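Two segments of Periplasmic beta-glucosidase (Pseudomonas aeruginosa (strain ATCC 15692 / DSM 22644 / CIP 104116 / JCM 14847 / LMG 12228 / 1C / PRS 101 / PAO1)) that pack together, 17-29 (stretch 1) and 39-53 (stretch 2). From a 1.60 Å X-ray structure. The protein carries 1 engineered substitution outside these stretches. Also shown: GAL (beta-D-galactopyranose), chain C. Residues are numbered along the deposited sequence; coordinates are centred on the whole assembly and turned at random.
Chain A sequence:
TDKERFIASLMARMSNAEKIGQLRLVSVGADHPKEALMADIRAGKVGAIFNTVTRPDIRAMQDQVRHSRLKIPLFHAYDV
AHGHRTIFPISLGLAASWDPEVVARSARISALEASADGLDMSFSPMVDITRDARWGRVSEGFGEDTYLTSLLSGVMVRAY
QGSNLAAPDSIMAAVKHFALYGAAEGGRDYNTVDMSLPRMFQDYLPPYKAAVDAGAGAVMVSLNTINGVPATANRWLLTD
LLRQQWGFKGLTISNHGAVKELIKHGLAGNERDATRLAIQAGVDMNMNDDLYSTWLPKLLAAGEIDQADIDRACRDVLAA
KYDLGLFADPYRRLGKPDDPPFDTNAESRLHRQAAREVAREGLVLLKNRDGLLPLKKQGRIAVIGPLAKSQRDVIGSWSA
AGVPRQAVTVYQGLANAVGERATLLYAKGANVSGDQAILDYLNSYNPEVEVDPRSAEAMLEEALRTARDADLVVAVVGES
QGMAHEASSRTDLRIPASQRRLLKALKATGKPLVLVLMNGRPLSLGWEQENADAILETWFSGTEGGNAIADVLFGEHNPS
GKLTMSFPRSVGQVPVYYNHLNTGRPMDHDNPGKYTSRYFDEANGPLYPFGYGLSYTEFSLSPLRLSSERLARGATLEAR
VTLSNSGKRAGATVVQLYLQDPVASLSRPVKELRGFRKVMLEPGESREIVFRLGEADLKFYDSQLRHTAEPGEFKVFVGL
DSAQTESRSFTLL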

ATOM      1  N   ALA A  17      27.243  26.936 -26.298  1.00 15.90           N
ATOM      2  CA  ALA A  17      26.515  26.064 -27.232  1.00 18.10           C
ATOM      3  C   ALA A  17      27.127  24.662 -27.214  1.00 16.82           C
ATOM      4  O   ALA A  17      26.383  23.615 -27.244  1.00 17.34           O
ATOM      5  N   GLU A  18      28.462  24.601 -27.264  1.00 16.33           N
ATOM      6  CA  GLU A  18      29.189  23.316 -27.287  1.00 15.83           C
ATOM      7  C   GLU A  18      29.006  22.587 -25.943  1.00 15.35           C
ATOM      8  O   GLU A  18      28.822  21.352 -25.950  1.00 15.79           O
ATOM      9  N   LYS A  19      29.110  23.295 -24.837  1.00 14.82           N
ATOM     10  CA  LYS A  19      28.896  22.676 -23.501  1.00 14.59           C
ATOM     11  C   LYS A  19      27.466  22.131 -23.407  1.00 16.33           C
ATOM     12  O   LYS A  19      27.262  20.954 -22.934  1.00 15.77           O
ATOM     13  N   ILE A  20      26.490  22.932 -23.809  1.00 14.86           N
ATOM     14  CA  ILE A  20      25.077  22.481 -23.725  1.00 15.81           C
ATOM     15  C   ILE A  20      24.849  21.313 -24.681  1.00 16.42           C
ATOM     16  O   ILE A  20      24.079  20.377 -24.301  1.00 16.90           O
ATOM     17  N   GLY A  21      25.508  21.281 -25.845  1.00 15.99           N
ATOM     18  CA  GLY A  21      25.370  20.131 -26.760  1.00 17.33           C
ATOM     19  C   GLY A  21      25.759  18.815 -26.096  1.00 15.36           C
ATOM     20  O   GLY A  21      25.185  17.776 -26.394  1.00 16.30           O
ATOM     21  N   GLN A  22      26.754  18.841 -25.235  1.00 14.43           N
ATOM     22  CA  GLN A  22      27.244  17.637 -24.523  1.00 15.28           C
ATOM     23  C   GLN A  22      26.145  17.034 -23.647  1.00 15.18           C
ATOM     24  O   GLN A  22      26.224  15.808 -23.392  1.00 16.33           O
ATOM     25  N   LEU A  23      25.167  17.832 -23.256  1.00 15.11           N
ATOM     26  CA  LEU A  23      24.149  17.379 -22.271  1.00 15.60           C
ATOM     27  C   LEU A  23      23.006  16.677 -22.996  1.00 16.39           C
ATOM     28  O   LEU A  23      22.097  16.158 -22.311  1.00 15.27           O
ATOM     29  N   ARG A  24      23.039  16.614 -24.317  1.00 14.58           N
ATOM     30  CA  ARG A  24      21.890  16.122 -25.089  1.00 14.95           C
ATOM     31  C   ARG A  24      22.069  14.651 -25.400  1.00 15.31           C
ATOM     32  O   ARG A  24      23.057  14.275 -26.059  1.00 16.58           O
ATOM     33  N   LEU A  25      21.135  13.825 -24.885  1.00 14.69           N
ATOM     34  CA  LEU A  25      21.118  12.371 -25.110  1.00 15.05           C
ATOM     35  C   LEU A  25      19.867  12.042 -25.913  1.00 15.71           C
ATOM     36  O   LEU A  25      18.772  12.332 -25.441  1.00 16.02           O
ATOM     37  N   VAL A  26      20.036  11.474 -27.095  1.00 14.98           N
ATOM     38  CA  VAL A  26      18.892  11.272 -28.017  1.00 16.56           C
ATOM     39  C   VAL A  26      18.956   9.896 -28.659  1.00 16.79           C
ATOM     40  O   VAL A  26      20.006   9.279 -28.700  1.00 17.79           O
ATOM     41  N   SER A  27      17.809   9.473 -29.182  1.00 19.02           N
ATOM     42  CA  SER A  27      17.683   8.217 -29.960  1.00 19.43           C
ATOM     43  C   SER A  27      17.115   8.576 -31.332  1.00 19.47           C
ATOM     44  O   SER A  27      16.314   9.509 -31.416  1.00 20.29           O
ATOM     45  N   VAL A  28      17.407   7.754 -32.315  1.00 19.31           N
ATOM     46  CA  VAL A  28      16.745   7.849 -33.644  1.00 21.57           C
ATOM     47  C   VAL A  28      15.280   7.470 -33.448  1.00 22.62           C
ATOM     48  O   VAL A  28      14.996   6.438 -32.820  1.00 22.24           O
ATOM     49  N   GLY A  29      14.392   8.292 -33.946  1.00 20.75           N
ATOM     50  CA  GLY A  29      12.948   8.063 -33.790  1.00 25.52           C
ATOM     51  C   GLY A  29      12.152   9.094 -34.548  1.00 26.01           C
ATOM     52  O   GLY A  29      12.726   9.969 -35.199  1.00 26.92           O
ATOM     53  N   ALA A  39      23.101  15.517 -38.798  1.00 22.64           N
ATOM     54  CA  ALA A  39      23.474  16.938 -39.018  1.00 23.77           C
ATOM     55  C   ALA A  39      23.763  17.574 -37.661  1.00 22.21           C
ATOM     56  O   ALA A  39      24.714  18.336 -37.536  1.00 22.82           O
ATOM     57  N   ASP A  40      22.986  17.213 -36.642  1.00 20.72           N
ATOM     58  CA  ASP A  40      23.205  17.785 -35.296  1.00 20.56           C
ATOM     59  C   ASP A  40      24.520  17.282 -34.737  1.00 18.35           C
ATOM     60  O   ASP A  40      25.213  18.069 -34.062  1.00 19.35           O
ATOM     61  N   ILE A  41      24.886  16.029 -34.957  1.00 19.63           N
ATOM     62  CA  ILE A  41      26.198  15.515 -34.488  1.00 18.95           C
ATOM     63  C   ILE A  41      27.314  16.324 -35.170  1.00 21.92           C
ATOM     64  O   ILE A  41      28.254  16.738 -34.478  1.00 20.03           O
ATOM     65  N   ARG A  42      27.188  16.575 -36.470  1.00 22.46           N
ATOM     66  CA  ARG A  42      28.252  17.292 -37.221  1.00 23.28           C
ATOM     67  C   ARG A  42      28.387  18.695 -36.641  1.00 22.83           C
ATOM     68  O   ARG A  42      29.485  19.235 -36.709  1.00 25.47           O
ATOM     69  N   ALA A  43      27.307  19.274 -36.106  1.00 21.42           N
ATOM     70  CA  ALA A  43      27.241  20.645 -35.561  1.00 22.76           C
ATOM     71  C   ALA A  43      27.709  20.705 -34.099  1.00 22.77           C
ATOM     72  O   ALA A  43      27.695  21.781 -33.536  1.00 24.00           O
ATOM     73  N   GLY A  44      28.058  19.584 -33.472  1.00 20.48           N
ATOM     74  CA  GLY A  44      28.459  19.567 -32.047  1.00 21.43           C
ATOM     75  C   GLY A  44      27.263  19.656 -31.097  1.00 21.19           C
ATOM     76  O   GLY A  44      27.453  19.991 -29.912  1.00 23.33           O
ATOM     77  N   LYS A  45      26.048  19.348 -31.564  1.00 18.70           N
ATOM     78  CA  LYS A  45      24.817  19.587 -30.787  1.00 19.74           C
ATOM     79  C   LYS A  45      24.314  18.299 -30.137  1.00 17.46           C
ATOM     80  O   LYS A  45      23.232  18.356 -29.580  1.00 19.87           O
ATOM     81  N   VAL A  46      25.084  17.231 -30.162  1.00 17.09           N
ATOM     82  CA  VAL A  46      24.676  15.933 -29.528  1.00 18.13           C
ATOM     83  C   VAL A  46      25.786  15.445 -28.624  1.00 18.05           C
ATOM     84  O   VAL A  46      26.928  15.367 -29.055  1.00 18.68           O
ATOM     85  N   GLY A  47      25.450  14.982 -27.418  1.00 15.81           N
ATOM     86  CA  GLY A  47      26.448  14.466 -26.484  1.00 16.41           C
ATOM     87  C   GLY A  47      26.502  12.948 -26.498  1.00 16.49           C
ATOM     88  O   GLY A  47      27.569  12.365 -26.329  1.00 15.68           O
ATOM     89  N   ALA A  48      25.345  12.293 -26.687  1.00 15.26           N
ATOM     90  CA  ALA A  48      25.290  10.835 -26.638  1.00 15.62           C
ATOM     91  C   ALA A  48      24.021  10.331 -27.276  1.00 14.51           C
ATOM     92  O   ALA A  48      23.066  11.084 -27.470  1.00 14.30           O
ATOM     93  N   ILE A  49      24.075   9.053 -27.605  1.00 15.18           N
ATOM     94  CA  ILE A  49      23.009   8.371 -28.344  1.00 14.77           C
ATOM     95  C   ILE A  49      22.576   7.209 -27.469  1.00 15.30           C
ATOM     96  O   ILE A  49      23.435   6.573 -26.843  1.00 14.53           O
ATOM     97  N   PHE A  50      21.302   6.881 -27.525  1.00 15.46           N
ATOM     98  CA  PHE A  50      20.853   5.559 -27.021  1.00 14.99           C
ATOM     99  C   PHE A  50      20.028   4.876 -28.110  1.00 15.20           C
ATOM    100  O   PHE A  50      19.466   5.554 -28.980  1.00 16.70           O
ATOM    101  N   ASN A  51      19.974   3.547 -28.003  1.00 16.74           N
ATOM    102  CA  ASN A  51      19.155   2.643 -28.854  1.00 16.84           C
ATOM    103  C   ASN A  51      19.737   2.476 -30.259  1.00 18.10           C
ATOM    104  O   ASN A  51      19.035   1.870 -31.074  1.00 19.04           O
ATOM    105  N   THR A  52      20.989   2.878 -30.521  1.00 16.52           N
ATOM    106  CA  THR A  52      21.723   2.479 -31.757  1.00 16.99           C
ATOM    107  C   THR A  52      22.746   1.428 -31.342  1.00 17.11           C
ATOM    108  O   THR A  52      23.565   1.733 -30.480  1.00 17.86           O
ATOM    109  N   VAL A  53      22.686   0.203 -31.883  1.00 18.40           N
ATOM    110  CA  VAL A  53      23.293  -0.950 -31.160  1.00 18.80           C
ATOM    111  C   VAL A  53      24.111  -1.900 -32.042  1.00 21.17           C
ATOM    112  O   VAL A  53      24.357  -3.028 -31.601  1.00 21.10           O
TER

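The two stretches pack as neighbouring parallel strands, with apolar side chains on both faces of the sheet and a salt bridge from Arg24, at the start of its strand, to the helical Asp40. Bridges join Leu25 with Ala48 and Val26 with Ile49.

Leu25 and Ala48 share one face. Leu25 (chi1 t, chi2 p) brings CD1 to 3.7 Å from Ala48 CB, and the same Leu25 CD1 lies 3.7 Å from Phe50 CD1, at the ring edge. On the other face, Val26 (chi1 m) places CG2 3.9 Å from Ile49 CD1. Ile49 is m at both chi angles. Val26 CG2 is also 3.9 Å from Val46 CG1; Val46 is t.

Ser27 (p) points toward stretch 2. Its CB sits over a face of the Phe50 ring, 3.7 Å from the centroid, as a CH-pi contact. Phe50 has chi1 p, and its CE2 is 3.3 Å from GAL O2. Asn51 (m) donates from ND2 to GAL O3 at 2.9 Å.

Arg24 is extended, with its first three chi angles t. Its CB points sideways, but the guanidinium reaches Asp40 (m). Arg24 NH1 bonds Asp40 OD2 at 2.8 Å in a salt bridge, and makes a weak bond to Lys45 O at 3.3 Å. Both oxygens lie at the guanidinium edge, where the N-H groups point. A water also donates to Asp40 OD2 at 2.7 Å.

Gln22 (chi1 m, chi2 m) starts away from stretch 2, and its end turns back. Gln22 NE2 donates to two waters, at 3.1 and 2.9 Å. The first water donates to Glu18 O and Gly44 O; the second lies 3.0 Å from Val46 O, within hydrogen-bonding reach.

Gly21 and Gly47 allow close backbone packing. An ideal CB on Gly21 would clash with Gly44 O, and one on Gly47 with Gln22 O.

Near Val28 (t) and Thr52 (m), another water links Val28 N, Phe50 O and Thr52 OG1.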

ATOM      1  CB  ALA A  17      26.528  26.702 -28.596  1.00 19.76           C
ATOM      2  CB  GLU A  18      30.668  23.552 -27.617  1.00 16.86           C
ATOM      3  CG  GLU A  18      30.861  23.867 -29.099  1.00 18.00           C
ATOM      4  CD  GLU A  18      32.200  24.503 -29.480  1.00 19.76           C
ATOM      5  OE1 GLU A  18      32.567  24.301 -30.648  1.00 25.10           O
ATOM      6  OE2 GLU A  18      32.887  25.121 -28.615  1.00 20.79           O
ATOM      7  CB  LYS A  19      29.126  23.706 -22.415  1.00 14.69           C
ATOM      8  CG  LYS A  19      30.582  24.076 -22.225  1.00 15.78           C
ATOM      9  CD  LYS A  19      30.783  25.124 -21.150  1.00 17.63           C
ATOM     10  CE  LYS A  19      32.236  25.488 -20.999  1.00 18.93           C
ATOM     11  NZ  LYS A  19      32.416  26.570 -20.012  1.00 21.36           N
ATOM     12  CB  ILE A  20      24.143  23.657 -23.992  1.00 17.39           C
ATOM     13  CG1 ILE A  20      24.281  24.672 -22.856  1.00 17.03           C
ATOM     14  CG2 ILE A  20      22.711  23.146 -24.198  1.00 18.62           C
ATOM     15  CD1 ILE A  20      23.656  26.020 -23.152  1.00 18.33           C
ATOM     16  CB  GLN A  22      28.461  17.940 -23.681  1.00 14.74           C
ATOM     17  CG  GLN A  22      29.692  18.176 -24.589  1.00 14.75           C
ATOM     18  CD  GLN A  22      29.992  16.952 -25.408  1.00 15.29           C
ATOM     19  OE1 GLN A  22      30.286  15.893 -24.839  1.00 15.72           O
ATOM     20  NE2 GLN A  22      29.876  17.061 -26.729  1.00 14.84           N
ATOM     21  CB  LEU A  23      23.645  18.570 -21.464  1.00 15.83           C
ATOM     22  CG  LEU A  23      24.731  19.476 -20.869  1.00 14.06           C
ATOM     23  CD1 LEU A  23      24.085  20.545 -20.042  1.00 14.95           C
ATOM     24  CD2 LEU A  23      25.770  18.675 -20.076  1.00 16.11           C
ATOM     25  CB  ARG A  24      21.775  16.926 -26.374  1.00 17.37           C
ATOM     26  CG  ARG A  24      20.526  16.613 -27.147  1.00 19.61           C
ATOM     27  CD  ARG A  24      20.376  17.598 -28.276  1.00 21.94           C
ATOM     28  NE  ARG A  24      19.246  17.290 -29.121  1.00 22.22           N
ATOM     29  CZ  ARG A  24      19.233  17.358 -30.445  1.00 28.05           C
ATOM     30  NH1 ARG A  24      20.322  17.720 -31.092  1.00 27.03           N
ATOM     31  NH2 ARG A  24      18.136  17.057 -31.124  1.00 26.09           N
ATOM     32  CB  LEU A  25      21.096  11.697 -23.747  1.00 15.19           C
ATOM     33  CG  LEU A  25      20.788  10.213 -23.732  1.00 15.44           C
ATOM     34  CD1 LEU A  25      21.844   9.449 -24.478  1.00 17.01           C
ATOM     35  CD2 LEU A  25      20.710   9.720 -22.266  1.00 15.77           C
ATOM     36  CB  VAL A  26      18.841  12.362 -29.101  1.00 19.45           C
ATOM     37  CG1 VAL A  26      18.435  13.687 -28.528  1.00 21.20           C
ATOM     38  CG2 VAL A  26      20.167  12.468 -29.812  1.00 22.52           C
ATOM     39  CB  SER A  27      16.783   7.226 -29.289  1.00 22.34           C
ATOM     40  OG  SER A  27      15.511   7.795 -29.040  1.00 24.16           O
ATOM     41  CB  VAL A  28      17.409   6.969 -34.688  1.00 23.88           C
ATOM     42  CG1 VAL A  28      16.669   7.059 -36.012  1.00 28.98           C
ATOM     43  CG2 VAL A  28      18.843   7.342 -34.864  1.00 24.04           C
ATOM     44  CB  ALA A  39      22.384  17.686 -39.736  1.00 25.10           C
ATOM     45  CB  ASP A  40      22.038  17.494 -34.352  1.00 23.38           C
ATOM     46  CG  ASP A  40      20.856  18.430 -34.521  1.00 30.75           C
ATOM     47  OD1 ASP A  40      20.916  19.336 -35.381  1.00 34.05           O
ATOM     48  OD2 ASP A  40      19.864  18.238 -33.790  1.00 35.68           O
ATOM     49  CB  ILE A  41      26.354  14.020 -34.745  1.00 19.73           C
ATOM     50  CG1 ILE A  41      25.310  13.199 -33.972  1.00 18.61           C
ATOM     51  CG2 ILE A  41      27.784  13.598 -34.475  1.00 19.84           C
ATOM     52  CD1 ILE A  41      25.196  11.777 -34.499  1.00 20.57           C
ATOM     53  CB  ARG A  42      27.928  17.337 -38.717  1.00 23.43           C
ATOM     54  CG  ARG A  42      28.017  15.991 -39.435  1.00 24.07           C
ATOM     55  CD  ARG A  42      27.950  16.141 -40.973  1.00 25.40           C
ATOM     56  NE  ARG A  42      26.652  16.589 -41.460  1.00 23.67           N
ATOM     57  CZ  ARG A  42      25.645  15.775 -41.798  1.00 25.26           C
ATOM     58  NH1 ARG A  42      25.753  14.466 -41.668  1.00 26.75           N
ATOM     59  NH2 ARG A  42      24.501  16.279 -42.220  1.00 28.98           N
ATOM     60  CB  ALA A  43      25.831  21.134 -35.709  1.00 21.48           C
ATOM     61  CB  LYS A  45      23.722  20.159 -31.683  1.00 24.02           C
ATOM     62  CG  LYS A  45      24.078  21.534 -32.224  1.00 27.93           C
ATOM     63  CD  LYS A  45      22.917  22.410 -32.544  1.00 38.70           C
ATOM     64  CE  LYS A  45      22.452  22.296 -33.970  1.00 46.07           C
ATOM     65  NZ  LYS A  45      21.659  23.490 -34.372  1.00 48.80           N
ATOM     66  CB  VAL A  46      24.339  14.884 -30.593  1.00 18.01           C
ATOM     67  CG1 VAL A  46      23.946  13.550 -29.949  1.00 18.76           C
ATOM     68  CG2 VAL A  46      23.268  15.382 -31.535  1.00 20.80           C
ATOM     69  CB  ALA A  48      25.374  10.398 -25.192  1.00 17.06           C
ATOM     70  CB  ILE A  49      23.553   7.892 -29.684  1.00 17.70           C
ATOM     71  CG1 ILE A  49      24.039   9.060 -30.538  1.00 20.43           C
ATOM     72  CG2 ILE A  49      22.526   7.049 -30.429  1.00 18.64           C
ATOM     73  CD1 ILE A  49      22.978   9.975 -30.970  1.00 20.98           C
ATOM     74  CB  PHE A  50      20.109   5.684 -25.696  1.00 15.56           C
ATOM     75  CG  PHE A  50      18.793   6.410 -25.701  1.00 16.42           C
ATOM     76  CD1 PHE A  50      18.752   7.792 -25.763  1.00 15.49           C
ATOM     77  CD2 PHE A  50      17.592   5.728 -25.656  1.00 18.67           C
ATOM     78  CE1 PHE A  50      17.579   8.502 -25.748  1.00 17.61           C
ATOM     79  CE2 PHE A  50      16.396   6.438 -25.693  1.00 18.99           C
ATOM     80  CZ  PHE A  50      16.383   7.812 -25.718  1.00 19.11           C
ATOM     81  CB  ASN A  51      17.703   3.113 -28.911  1.00 20.04           C
ATOM     82  CG  ASN A  51      16.889   2.777 -27.673  1.00 21.60           C
ATOM     83  OD1 ASN A  51      17.359   2.064 -26.799  1.00 21.10           O
ATOM     84  ND2 ASN A  51      15.701   3.353 -27.571  1.00 20.83           N
ATOM     85  CB  THR A  52      22.374   3.708 -32.420  1.00 18.23           C
ATOM     86  OG1 THR A  52      21.309   4.526 -32.890  1.00 19.05           O
ATOM     87  CG2 THR A  52      23.341   3.342 -33.506  1.00 19.12           C
ATOM     88  CB  VAL A  53      22.195  -1.757 -30.437  1.00 20.24           C
ATOM     89  CG1 VAL A  53      21.444  -0.841 -29.467  1.00 21.14           C
ATOM     90  CG2 VAL A  53      21.258  -2.409 -31.420  1.00 22.11           C
TER
HETATM   91  C1  GAL C   2      12.539   4.469 -22.772  1.00 29.67           C
HETATM   92  C2  GAL C   2      13.513   3.628 -23.621  1.00 34.60           C
HETATM   93  C3  GAL C   2      12.833   3.329 -24.961  1.00 32.26           C
HETATM   94  C4  GAL C   2      11.504   2.590 -24.675  1.00 31.55           C
HETATM   95  C5  GAL C   2      10.657   3.456 -23.721  1.00 32.12           C
HETATM   96  C6  GAL C   2       9.389   2.733 -23.282  1.00 30.95           C
HETATM   97  O2  GAL C   2      14.716   4.356 -23.810  1.00 34.85           O
HETATM   98  O3  GAL C   2      13.715   2.475 -25.718  1.00 27.40           O
HETATM   99  O4  GAL C   2      11.895   1.351 -24.037  1.00 32.57           O
HETATM  100  O5  GAL C   2      11.365   3.743 -22.465  1.00 31.86           O
HETATM  101  O6  GAL C   2       8.674   3.566 -22.336  1.00 34.30           O
HETATM  102  O   HOH W   1      29.395  19.767 -28.072  1.00 16.62           O
HETATM  103  O   HOH W   2      29.737  14.704 -28.361  1.00 17.59           O
HETATM  104  O   HOH W   3      17.506  17.077 -34.534  1.00 49.01           O
HETATM  105  O   HOH W   4      19.101   5.451 -31.641  1.00 17.59           O